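Local coordinates for protein catalase (Bacillus pumilus, PDB 4QOR) that breaks down hydrogen peroxide to water and molecular oxygen as a heme-dependent catalase, at residues A[98-103]-A[150-155]; A[105-110]-A[234-239]; A[133-138]-A[175-180]. All coordinates share one frame; numbering follows the deposited sequence. Where two conformers were deposited one is given.

Interaction 1 (A[98-103]-A[150-155]); sequences VIHPKG and LKPDPV. With 2CH (2-chlorophenol), chain G.
Ile99 meets Leu150 at about a right angle, its terminal methyl driven against the root of the leucine: Ile99 CD1 lies 3.5 Å from Leu150 CB, tighter than usual for two carbons. The other branch, CG2, points away from the backbone nitrogen of Ile99 and rests on the chain instead, 3.6 Å from Leu150 O, with the ring of Pro152 a little further along. That same methyl covers part of one face of the His100 ring, while Pro152 comes at this ring obliquely, its CG 3.9 Å from His100 ND1. Lys151 takes a different path. Bent at its second torsion (chi2 -92°), it turns back over the loop and brings NZ to 2.8 Å from Ile99 O, a hydrogen bond with a C=O...N angle of 153° and the amine tilted 21° from the carbonyl plane. Val55 O takes a second bond from NZ. Water 1 sits 2.6 Å from Val98 O and also near His100 O, and can serve only some of the acceptors around it; its bond from Lys151 NZ is weak.

The loop after strand 88-96 thus packs against the chain as it leaves helix 143-150, in a region consistent with the access channel of heme catalases. Leu150 CD2 lies 3.4 Å from the phenol oxygen of the bound 2-chlorophenol, and the side chain of Lys151 is about 9 Å from a bound heme. Subunit contacts start here as well: the His100 ring makes an edge-to-face pair with Phe240 of the second subunit.

Interaction 2 (A[105-110]-A[234-239]); sequences PETLRD and EIQAND. With 2CH (2-chlorophenol), chain G.
At the interface with the second subunit, the buried Thr107, in the loop after strand 88-96, bonds to Gln236 on helix 229-238, and the glutamine carries the link on across the boundary. Thr107 OG1 donates to Gln236 OE1 at 2.6 Å, a short bond that lies in the amide plane on a lone pair of OE1, with a C=O...O angle of 117°. Two torsions bring the groups together. A chi1 of 45° tucks the threonine hydroxyl in between the two backbone branches, while the glutamine runs out extended from the helix with CG opposite the backbone N (chi1 -170°). The two side chains cross obliquely, and Thr107 OG1 also lies 3.3 Å from Gln236 CB.

Two carbons also approach the acceptor: Leu108 CD2 is 3.5 Å from Gln236 OE1, and Pro105 CB is 4.0 Å from the same oxygen. The amide's other end is occupied too, since Gln236 NE2 donates to the backbone O of Gln236 of the second subunit. With bonds at both its oxygen and its nitrogen, the amide has little freedom to flip. The methyl branch of Thr107 packs on the same helix, with Thr107 CG2 3.7 Å from Ile235 CG2.

At the far end of the loop lies the 2-chlorophenol, whose ring carbon C2 is 3.1 Å from Asp110 OD1 and whose C3 is 3.1 Å from Arg109 O. The loop, running from strand 88-96 to strand 113-120, so touches the ligand at one end and helix 229-238 at Thr107. Helix 242-253 covers it from another side through His242, which touches both Thr107 and Ile235, and through Thr244, whose hydroxyl is hydrogen-bonded to Glu106.

Interaction 3 (A[133-138]-A[175-180]); sequences PIFFIR and THMLTW. With HEM (protoporphyrin IX containing Fe), chain E; 2CH (2-chlorophenol), chain G.
Ile134 and Pro133 pack tightly on two rings of helix 175-181. The methyl CD1 of Ile134 stands over one face of His176, 3.3 Å from the ring centroid and 18° off its normal, and lies 3.6 Å from Trp180 CD1. Pro133 lies over the indole, its CD 3.7 Å from the centroid of the Trp180 six-membered ring. Were Trp180 an alanine, Pro133 and the Ile134 methyl would probably lose the indole they pack on, and Lys428 its cation-pi partner.

Met177 fills the middle. With CG opposite its backbone N (chi1 -176°), it sets CG over the centre of the Phe136 ring in a CH-pi contact, and Met177 SD, 4.7 Å from the Phe136 ring centroid, adds a Met-aromatic contact. This loop reaches the heme pocket: methyl CMC of the heme lies over one face of Phe135, and Phe136 CZ comes 3.1 Å from the oxygen of the 2-chlorophenol.

Elsewhere the fit is looser. Phe135 CD1 and Met177 CE stay 4.4 Å apart, and water 2 spans the two backbones, donating to Phe135 O and accepting from Met177 N, each at 2.8 Å.

In the fold
Following the chain from the N terminus, the loop after strand 88-96 supplies the first halves of interaction 1 and interaction 2. Strands 113-120 and 123-130 follow, then the loop 133-138. Interaction 1 closes at 150-155, after helix 143-150; interaction 3 closes at 175-180, so those two cross. Interaction 2 closes last, at 234-239, so that interaction 3 is nested in its loop, and interaction 2 crosses interaction 1. Asp110 OD2 joins interactions 1 and 2, probably hydrogen-bonded to the backbone N of both Val98 and Ile99. Together they tie the loops of the sheet to helical segments around one 2-chlorophenol, which all three touch.

Interaction 1 (A[98-103]-A[150-155])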
loop_
_atom_site.group_PDB
_atom_site.type_symbol
_atom_site.label_atom_id
_atom_site.label_comp_id
_atom_site.label_asym_id
_atom_site.label_seq_id
_atom_site.Cartn_x
_atom_site.Cartn_y
_atom_site.Cartn_z
ATOM N N VAL A 98 8.186 18.658 -15.683
ATOM C CA VAL A 98 8.622 17.281 -15.793
ATOM C C VAL A 98 9.387 16.772 -14.591
ATOM O O VAL A 98 9.016 15.755 -13.999
ATOM C CB VAL A 98 9.450 17.029 -17.061
ATOM C CG1 VAL A 98 9.961 15.582 -17.123
ATOM C CG2 VAL A 98 8.634 17.339 -18.311
ATOM N N ILE A 99 10.488 17.422 -14.269
ATOM C CA ILE A 99 11.526 16.851 -13.472
ATOM C C ILE A 99 11.306 17.049 -11.932
ATOM O O ILE A 99 11.445 16.107 -11.197
ATOM C CB ILE A 99 12.906 17.396 -13.889
ATOM C CG1 ILE A 99 13.253 16.820 -15.280
ATOM C CG2 ILE A 99 13.985 16.984 -12.895
ATOM C CD1 ILE A 99 13.413 15.302 -15.314
ATOM N N HIS A 100 11.003 18.267 -11.487
ATOM C CA HIS A 100 11.004 18.552 -10.082
ATOM C C HIS A 100 9.690 18.181 -9.424
ATOM O O HIS A 100 8.706 17.923 -10.109
ATOM C CB HIS A 100 11.391 20.008 -9.817
ATOM C CG HIS A 100 12.802 20.302 -10.210
ATOM N ND1 HIS A 100 13.874 20.172 -9.351
ATOM C CD2 HIS A 100 13.322 20.659 -11.406
ATOM C CE1 HIS A 100 14.987 20.497 -9.977
ATOM N NE2 HIS A 100 14.681 20.767 -11.235
ATOM N N PRO A 101 9.683 18.119 -8.061
ATOM C CA PRO A 101 8.498 17.491 -7.430
ATOM C C PRO A 101 7.281 18.423 -7.468
ATOM O O PRO A 101 7.344 19.540 -8.008
ATOM C CB PRO A 101 8.971 17.201 -5.988
ATOM C CG PRO A 101 10.478 17.097 -6.081
ATOM C CD PRO A 101 10.841 18.122 -7.144
ATOM N N LYS A 102 6.186 17.954 -6.856
ATOM C CA LYS A 102 5.039 18.768 -6.524
ATOM C C LYS A 102 5.604 19.958 -5.800
ATOM O O LYS A 102 6.569 19.848 -5.074
ATOM C CB LYS A 102 4.125 18.039 -5.551
ATOM C CG LYS A 102 3.084 17.130 -6.174
ATOM C CD LYS A 102 2.291 16.476 -5.042
ATOM C CE LYS A 102 1.106 17.314 -4.591
ATOM N NZ LYS A 102 0.226 17.723 -5.728
ATOM N N GLY A 103 5.010 21.112 -5.981
ATOM C CA GLY A 103 5.448 22.230 -5.227
ATOM C C GLY A 103 6.538 23.054 -5.900
ATOM O O GLY A 103 6.747 24.190 -5.507
ATOM N N LEU A 150 18.656 13.668 -14.960
ATOM C CA LEU A 150 18.013 14.995 -14.890
ATOM C C LEU A 150 17.530 15.341 -13.519
ATOM O O LEU A 150 17.547 16.522 -13.113
ATOM C CB LEU A 150 16.842 15.055 -15.865
ATOM C CG LEU A 150 17.240 15.077 -17.351
ATOM C CD1 LEU A 150 16.070 14.709 -18.212
ATOM C CD2 LEU A 150 17.695 16.464 -17.704
ATOM N N LYS A 151 17.084 14.330 -12.789
ATOM C CA LYS A 151 16.527 14.540 -11.462
ATOM C C LYS A 151 17.622 15.055 -10.507
ATOM O O LYS A 151 18.809 14.853 -10.721
ATOM C CB LYS A 151 15.904 13.264 -10.884
ATOM C CG LYS A 151 14.547 12.887 -11.466
ATOM C CD LYS A 151 13.407 13.442 -10.682
ATOM C CE LYS A 151 12.068 13.126 -11.298
ATOM N NZ LYS A 151 10.928 13.441 -10.367
ATOM N N PRO A 152 17.190 15.722 -9.431
ATOM C CA PRO A 152 18.139 16.059 -8.406
ATOM C C PRO A 152 19.067 14.889 -8.071
ATOM O O PRO A 152 18.640 13.736 -7.993
ATOM C CB PRO A 152 17.242 16.488 -7.268
ATOM C CG PRO A 152 16.092 17.211 -7.996
ATOM C CD PRO A 152 15.864 16.335 -9.201
ATOM N N ASP A 153 20.340 15.220 -7.905
ATOM C CA ASP A 153 21.367 14.287 -7.528
ATOM C C ASP A 153 20.890 13.503 -6.319
ATOM O O ASP A 153 20.322 14.077 -5.397
ATOM C CB ASP A 153 22.674 15.091 -7.268
ATOM C CG ASP A 153 23.825 14.256 -6.761
ATOM O OD1 ASP A 153 23.696 13.690 -5.666
ATOM O OD2 ASP A 153 24.907 14.219 -7.375
ATOM N N PRO A 154 21.122 12.186 -6.297
ATOM C CA PRO A 154 20.547 11.397 -5.211
ATOM C C PRO A 154 21.220 11.546 -3.877
ATOM O O PRO A 154 20.710 11.019 -2.890
ATOM C CB PRO A 154 20.741 9.965 -5.690
ATOM C CG PRO A 154 21.982 10.054 -6.525
ATOM C CD PRO A 154 21.824 11.330 -7.259
ATOM N N VAL A 155 22.366 12.226 -3.844
ATOM C CA VAL A 155 23.021 12.622 -2.597
ATOM C C VAL A 155 22.638 14.047 -2.148
ATOM O O VAL A 155 22.314 14.248 -0.994
ATOM C CB VAL A 155 24.553 12.524 -2.718
ATOM C CG1 VAL A 155 25.239 12.784 -1.392
ATOM C CG2 VAL A 155 24.939 11.158 -3.238
HETATM C C1 2CH G . 16.113 19.154 -19.269
HETATM C C2 2CH G . 15.271 19.779 -18.377
HETATM C C3 2CH G . 15.767 20.917 -17.760
HETATM C C4 2CH G . 17.054 21.424 -17.996
HETATM C C5 2CH G . 17.914 20.818 -18.891
HETATM C C6 2CH G . 17.456 19.688 -19.522
HETATM O O 2CH G . 15.794 18.044 -19.976
HETATM CL CL8 2CH G . 18.390 18.695 -20.695
HETATM O O HOH W 1 8.403 15.274 -11.501
#

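Interaction 2 (A[105-110]-A[234-239])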
loop_
_atom_site.group_PDB
_atom_site.type_symbol
_atom_site.label_atom_id
_atom_site.label_comp_id
_atom_site.label_asym_id
_atom_site.label_seq_id
_atom_site.Cartn_x
_atom_site.Cartn_y
_atom_site.Cartn_z
ATOM N N PRO A 105 8.825 25.213 -8.721
ATOM C CA PRO A 105 8.375 26.367 -9.514
ATOM C C PRO A 105 7.979 26.031 -10.964
ATOM O O PRO A 105 8.568 25.121 -11.579
ATOM C CB PRO A 105 9.584 27.308 -9.482
ATOM C CG PRO A 105 10.329 26.916 -8.216
ATOM C CD PRO A 105 10.158 25.421 -8.120
ATOM N N GLU A 106 7.037 26.793 -11.521
ATOM C CA GLU A 106 6.671 26.656 -12.930
ATOM C C GLU A 106 7.492 27.538 -13.930
ATOM O O GLU A 106 7.139 27.681 -15.104
ATOM C CB GLU A 106 5.144 26.828 -13.101
ATOM C CG GLU A 106 4.364 25.645 -12.482
ATOM C CD GLU A 106 2.869 25.883 -12.391
ATOM O OE1 GLU A 106 2.474 27.017 -12.003
ATOM O OE2 GLU A 106 2.096 24.932 -12.661
ATOM N N THR A 107 8.609 28.044 -13.436
ATOM C CA THR A 107 9.532 28.961 -14.145
ATOM C C THR A 107 10.855 28.275 -14.513
ATOM O O THR A 107 11.758 28.891 -15.092
ATOM C CB THR A 107 9.892 30.157 -13.217
ATOM O OG1 THR A 107 10.180 29.650 -11.921
ATOM C CG2 THR A 107 8.740 31.136 -13.083
ATOM N N LEU A 108 10.954 26.992 -14.214
ATOM C CA LEU A 108 12.110 26.219 -14.572
ATOM C C LEU A 108 12.078 25.787 -16.041
ATOM O O LEU A 108 11.001 25.633 -16.637
ATOM C CB LEU A 108 12.221 24.992 -13.702
ATOM C CG LEU A 108 12.085 25.245 -12.178
ATOM C CD1 LEU A 108 12.242 23.937 -11.437
ATOM C CD2 LEU A 108 13.120 26.272 -11.697
ATOM N N ARG A 109 13.264 25.539 -16.595
ATOM C CA ARG A 109 13.374 24.913 -17.923
ATOM C C ARG A 109 12.925 23.437 -17.888
ATOM O O ARG A 109 13.298 22.701 -16.989
ATOM C CB ARG A 109 14.825 25.019 -18.411
ATOM C CG ARG A 109 15.053 24.533 -19.835
ATOM C CD ARG A 109 16.445 24.884 -20.350
ATOM N NE ARG A 109 16.772 26.308 -20.183
ATOM C CZ ARG A 109 16.312 27.297 -20.938
ATOM N NH1 ARG A 109 15.569 27.060 -22.017
ATOM N NH2 ARG A 109 16.653 28.534 -20.662
ATOM N N ASP A 110 12.161 23.025 -18.887
ATOM C CA ASP A 110 11.612 21.674 -18.961
ATOM C C ASP A 110 10.698 21.685 -20.152
ATOM O O ASP A 110 10.023 22.678 -20.379
ATOM C CB ASP A 110 10.769 21.349 -17.684
ATOM C CG ASP A 110 11.356 20.231 -16.814
ATOM O OD1 ASP A 110 12.383 19.580 -17.158
ATOM O OD2 ASP A 110 10.777 20.033 -15.685
ATOM N N GLU A 234 12.665 36.707 -12.856
ATOM C CA GLU A 234 11.749 37.768 -12.367
ATOM C C GLU A 234 10.400 37.211 -11.870
ATOM O O GLU A 234 9.901 37.620 -10.830
ATOM C CB GLU A 234 11.492 38.832 -13.472
ATOM C CG GLU A 234 12.645 39.735 -13.838
ATOM C CD GLU A 234 12.398 40.544 -15.113
ATOM O OE1 GLU A 234 13.390 40.969 -15.777
ATOM O OE2 GLU A 234 11.205 40.753 -15.442
ATOM N N ILE A 235 9.801 36.287 -12.618
ATOM C CA ILE A 235 8.517 35.712 -12.209
ATOM C C ILE A 235 8.745 34.813 -11.011
ATOM O O ILE A 235 7.988 34.884 -10.034
ATOM C CB ILE A 235 7.819 34.944 -13.368
ATOM C CG1 ILE A 235 7.300 35.945 -14.396
ATOM C CG2 ILE A 235 6.630 34.135 -12.874
ATOM C CD1 ILE A 235 7.075 35.307 -15.764
ATOM N N GLN A 236 9.818 34.020 -11.044
ATOM C CA GLN A 236 10.116 33.079 -9.978
ATOM C C GLN A 236 10.275 33.762 -8.618
ATOM O O GLN A 236 9.838 33.221 -7.591
ATOM C CB GLN A 236 11.386 32.282 -10.253
ATOM C CG GLN A 236 11.591 31.139 -9.285
ATOM C CD GLN A 236 12.677 30.200 -9.756
ATOM O OE1 GLN A 236 12.544 29.605 -10.833
ATOM N NE2 GLN A 236 13.712 29.994 -8.936
ATOM N N ALA A 237 10.863 34.951 -8.614
ATOM C CA ALA A 237 10.996 35.748 -7.405
ATOM C C ALA A 237 9.715 35.865 -6.612
ATOM O O ALA A 237 9.751 35.895 -5.383
ATOM C CB ALA A 237 11.490 37.141 -7.759
ATOM N N ASN A 238 8.588 35.979 -7.317
ATOM C CA ASN A 238 7.281 36.388 -6.773
ATOM C C ASN A 238 6.187 35.362 -6.848
ATOM O O ASN A 238 5.185 35.497 -6.173
ATOM C CB ASN A 238 6.810 37.609 -7.543
ATOM C CG ASN A 238 7.641 38.822 -7.200
ATOM O OD1 ASN A 238 8.046 38.994 -6.039
ATOM N ND2 ASN A 238 7.932 39.636 -8.185
ATOM N N ASP A 239 6.354 34.327 -7.653
ATOM C CA ASP A 239 5.332 33.325 -7.724
ATOM C C ASP A 239 5.968 32.045 -8.238
ATOM O O ASP A 239 6.429 32.003 -9.361
ATOM C CB ASP A 239 4.232 33.826 -8.652
ATOM C CG ASP A 239 2.978 32.976 -8.619
ATOM O OD1 ASP A 239 2.906 31.968 -7.874
ATOM O OD2 ASP A 239 2.012 33.382 -9.286
HETATM C C1 2CH G . 16.113 19.154 -19.269
HETATM C C2 2CH G . 15.271 19.779 -18.377
HETATM C C3 2CH G . 15.767 20.917 -17.760
HETATM C C4 2CH G . 17.054 21.424 -17.996
HETATM C C5 2CH G . 17.914 20.818 -18.891
HETATM C C6 2CH G . 17.456 19.688 -19.522
HETATM O O 2CH G . 15.794 18.044 -19.976
HETATM CL CL8 2CH G . 18.390 18.695 -20.695
#

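Interaction 3 (A[133-138]-A[175-180])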
loop_
_atom_site.group_PDB
_atom_site.type_symbol
_atom_site.label_atom_id
_atom_site.label_comp_id
_atom_site.label_asym_id
_atom_site.label_seq_id
_atom_site.Cartn_x
_atom_site.Cartn_y
_atom_site.Cartn_z
ATOM N N PRO A 133 7.888 18.851 -29.882
ATOM C CA PRO A 133 7.360 17.799 -30.747
ATOM C C PRO A 133 8.243 16.543 -30.873
ATOM O O PRO A 133 7.853 15.594 -31.609
ATOM C CB PRO A 133 7.195 18.534 -32.114
ATOM C CG PRO A 133 8.320 19.461 -32.109
ATOM C CD PRO A 133 8.436 19.959 -30.669
ATOM N N ILE A 134 9.389 16.513 -30.195
ATOM C CA ILE A 134 10.323 15.378 -30.286
ATOM C C ILE A 134 10.750 14.984 -28.884
ATOM O O ILE A 134 10.336 15.603 -27.919
ATOM C CB ILE A 134 11.552 15.711 -31.120
ATOM C CG1 ILE A 134 12.211 17.000 -30.660
ATOM C CG2 ILE A 134 11.153 15.906 -32.579
ATOM C CD1 ILE A 134 13.556 17.257 -31.306
ATOM N N PHE A 135 11.630 14.013 -28.776
ATOM C CA PHE A 135 12.112 13.613 -27.484
ATOM C C PHE A 135 13.600 13.356 -27.535
ATOM O O PHE A 135 14.207 13.397 -28.606
ATOM C CB PHE A 135 11.352 12.370 -26.989
ATOM C CG PHE A 135 11.206 12.286 -25.504
ATOM C CD1 PHE A 135 10.433 13.223 -24.825
ATOM C CD2 PHE A 135 11.791 11.269 -24.797
ATOM C CE1 PHE A 135 10.260 13.144 -23.470
ATOM C CE2 PHE A 135 11.609 11.167 -23.411
ATOM C CZ PHE A 135 10.896 12.143 -22.752
ATOM N N PHE A 136 14.177 13.180 -26.347
ATOM C CA PHE A 136 15.631 13.113 -26.130
ATOM C C PHE A 136 16.167 11.733 -26.528
ATOM O O PHE A 136 17.338 11.589 -26.857
ATOM C CB PHE A 136 15.990 13.210 -24.642
ATOM C CG PHE A 136 15.481 14.416 -23.927
ATOM C CD1 PHE A 136 14.221 14.405 -23.335
ATOM C CD2 PHE A 136 16.295 15.510 -23.767
ATOM C CE1 PHE A 136 13.740 15.497 -22.629
ATOM C CE2 PHE A 136 15.837 16.621 -23.077
ATOM C CZ PHE A 136 14.559 16.613 -22.492
ATOM N N ILE A 137 15.305 10.724 -26.470
ATOM C CA ILE A 137 15.704 9.328 -26.645
ATOM C C ILE A 137 14.637 8.675 -27.508
ATOM O O ILE A 137 13.622 9.282 -27.753
ATOM C CB ILE A 137 15.839 8.585 -25.303
ATOM C CG1 ILE A 137 14.578 8.752 -24.405
ATOM C CG2 ILE A 137 17.086 9.045 -24.533
ATOM C CD1 ILE A 137 14.501 7.795 -23.227
ATOM N N ARG A 138 14.923 7.482 -28.016
ATOM C CA ARG A 138 14.053 6.768 -28.958
ATOM C C ARG A 138 13.754 5.335 -28.539
ATOM O O ARG A 138 13.128 4.602 -29.303
ATOM C CB ARG A 138 14.733 6.725 -30.344
ATOM C CG ARG A 138 16.082 6.005 -30.357
ATOM C CD ARG A 138 16.609 5.655 -31.789
ATOM N NE ARG A 138 16.841 6.817 -32.609
ATOM C CZ ARG A 138 18.045 7.378 -32.862
ATOM N NH1 ARG A 138 19.157 6.881 -32.338
ATOM N NH2 ARG A 138 18.114 8.438 -33.640
ATOM N N THR A 175 20.303 15.298 -29.540
ATOM C CA THR A 175 20.860 16.572 -30.010
ATOM C C THR A 175 19.731 17.455 -30.544
ATOM O O THR A 175 19.683 18.642 -30.259
ATOM C CB THR A 175 22.003 16.324 -31.052
ATOM O OG1 THR A 175 23.065 15.524 -30.458
ATOM C CG2 THR A 175 22.543 17.675 -31.576
ATOM N N HIS A 176 18.789 16.858 -31.262
ATOM C CA HIS A 176 17.648 17.594 -31.777
ATOM C C HIS A 176 16.805 18.157 -30.661
ATOM O O HIS A 176 16.474 19.337 -30.642
ATOM C CB HIS A 176 16.819 16.705 -32.746
ATOM C CG HIS A 176 15.824 17.471 -33.565
ATOM N ND1 HIS A 176 14.828 16.860 -34.298
ATOM C CD2 HIS A 176 15.670 18.808 -33.756
ATOM C CE1 HIS A 176 14.084 17.782 -34.873
ATOM N NE2 HIS A 176 14.584 18.974 -34.573
ATOM N N MET A 177 16.492 17.332 -29.680
ATOM C CA MET A 177 15.672 17.780 -28.580
ATOM C C MET A 177 16.294 18.952 -27.836
ATOM O O MET A 177 15.617 19.944 -27.544
ATOM C CB MET A 177 15.448 16.628 -27.581
ATOM C CG MET A 177 14.515 16.990 -26.420
ATOM S SD MET A 177 12.837 17.471 -26.925
ATOM C CE MET A 177 11.940 17.299 -25.372
ATOM N N LEU A 178 17.571 18.823 -27.502
ATOM C CA LEU A 178 18.282 19.896 -26.786
ATOM C C LEU A 178 18.319 21.222 -27.555
ATOM O O LEU A 178 18.198 22.309 -26.986
ATOM C CB LEU A 178 19.682 19.436 -26.452
ATOM C CG LEU A 178 19.694 18.179 -25.562
ATOM C CD1 LEU A 178 21.071 17.596 -25.496
ATOM C CD2 LEU A 178 19.244 18.489 -24.144
ATOM N N THR A 179 18.391 21.131 -28.881
ATOM C CA THR A 179 18.321 22.290 -29.730
ATOM C C THR A 179 16.955 23.020 -29.655
ATOM O O THR A 179 16.894 24.235 -29.904
ATOM C CB THR A 179 18.641 21.879 -31.178
ATOM O OG1 THR A 179 19.931 21.232 -31.179
ATOM C CG2 THR A 179 18.659 23.082 -32.088
ATOM N N TRP A 180 15.879 22.300 -29.320
ATOM C CA TRP A 180 14.607 22.940 -29.021
ATOM C C TRP A 180 14.536 23.438 -27.577
ATOM O O TRP A 180 14.057 24.548 -27.308
ATOM C CB TRP A 180 13.428 21.966 -29.236
ATOM C CG TRP A 180 13.037 21.656 -30.624
ATOM C CD1 TRP A 180 13.702 20.863 -31.495
ATOM C CD2 TRP A 180 11.831 22.072 -31.305
ATOM N NE1 TRP A 180 13.015 20.774 -32.662
ATOM C CE2 TRP A 180 11.875 21.527 -32.578
ATOM C CE3 TRP A 180 10.767 22.884 -30.971
ATOM C CZ2 TRP A 180 10.883 21.756 -33.524
ATOM C CZ3 TRP A 180 9.780 23.105 -31.902
ATOM C CH2 TRP A 180 9.855 22.566 -33.166
HETATM C CHA HEM E . 3.917 11.428 -16.968
HETATM C CHB HEM E . 6.644 7.571 -18.167
HETATM C CHC HEM E . 7.894 9.867 -22.334
HETATM C CHD HEM E . 4.349 13.070 -21.531
HETATM C C1A HEM E . 4.584 10.227 -16.923
HETATM C C2A HEM E . 4.483 9.310 -15.841
HETATM C C3A HEM E . 5.246 8.236 -16.196
HETATM C C4A HEM E . 5.802 8.451 -17.490
HETATM C CMA HEM E . 5.455 6.990 -15.396
HETATM C CAA HEM E . 3.677 9.481 -14.568
HETATM C CBA HEM E . 2.205 9.280 -14.954
HETATM C CGA HEM E . 1.205 9.156 -13.819
HETATM O O1A HEM E . -0.065 9.185 -14.014
HETATM O O2A HEM E . 1.650 8.987 -12.678
HETATM C C1B HEM E . 7.232 7.875 -19.425
HETATM C C2B HEM E . 8.167 7.024 -20.117
HETATM C C3B HEM E . 8.516 7.680 -21.257
HETATM C C4B HEM E . 7.781 8.953 -21.273
HETATM C CMB HEM E . 8.734 5.680 -19.751
HETATM C CAB HEM E . 9.421 7.206 -22.299
HETATM C CBB HEM E . 9.823 5.954 -22.229
HETATM C C1C HEM E . 7.012 10.911 -22.466
HETATM C C2C HEM E . 6.687 11.463 -23.697
HETATM C C3C HEM E . 5.674 12.380 -23.486
HETATM C C4C HEM E . 5.355 12.349 -22.114
HETATM C CMC HEM E . 7.391 11.099 -24.986
HETATM C CAC HEM E . 4.976 13.179 -24.477
HETATM C CBC HEM E . 5.085 12.830 -25.743
HETATM C C1D HEM E . 3.984 12.830 -20.204
HETATM C C2D HEM E . 2.985 13.685 -19.566
HETATM C C3D HEM E . 2.880 13.251 -18.302
HETATM C C4D HEM E . 3.817 12.132 -18.166
HETATM C CMD HEM E . 2.257 14.818 -20.254
HETATM C CAD HEM E . 1.968 13.810 -17.257
HETATM C CBD HEM E . 0.610 13.116 -17.452
HETATM C CGD HEM E . -0.282 13.559 -16.339
HETATM O O1D HEM E . -0.859 14.642 -16.528
HETATM O O2D HEM E . -0.412 12.882 -15.261
HETATM N NA HEM E . 5.390 9.674 -17.932
HETATM N NB HEM E . 7.046 8.997 -20.172
HETATM N NC HEM E . 6.158 11.391 -21.553
HETATM N ND HEM E . 4.455 11.931 -19.338
HETATM FE FE HEM E . 5.712 10.583 -19.704
HETATM C C1 2CH G . 16.113 19.154 -19.269
HETATM C C2 2CH G . 15.271 19.779 -18.377
HETATM C C3 2CH G . 15.767 20.917 -17.760
HETATM C C4 2CH G . 17.054 21.424 -17.996
HETATM C C5 2CH G . 17.914 20.818 -18.891
HETATM C C6 2CH G . 17.456 19.688 -19.522
HETATM O O 2CH G . 15.794 18.044 -19.976
HETATM CL CL8 2CH G . 18.390 18.695 -20.695
HETATM O O HOH W 2 16.148 14.603 -30.139
#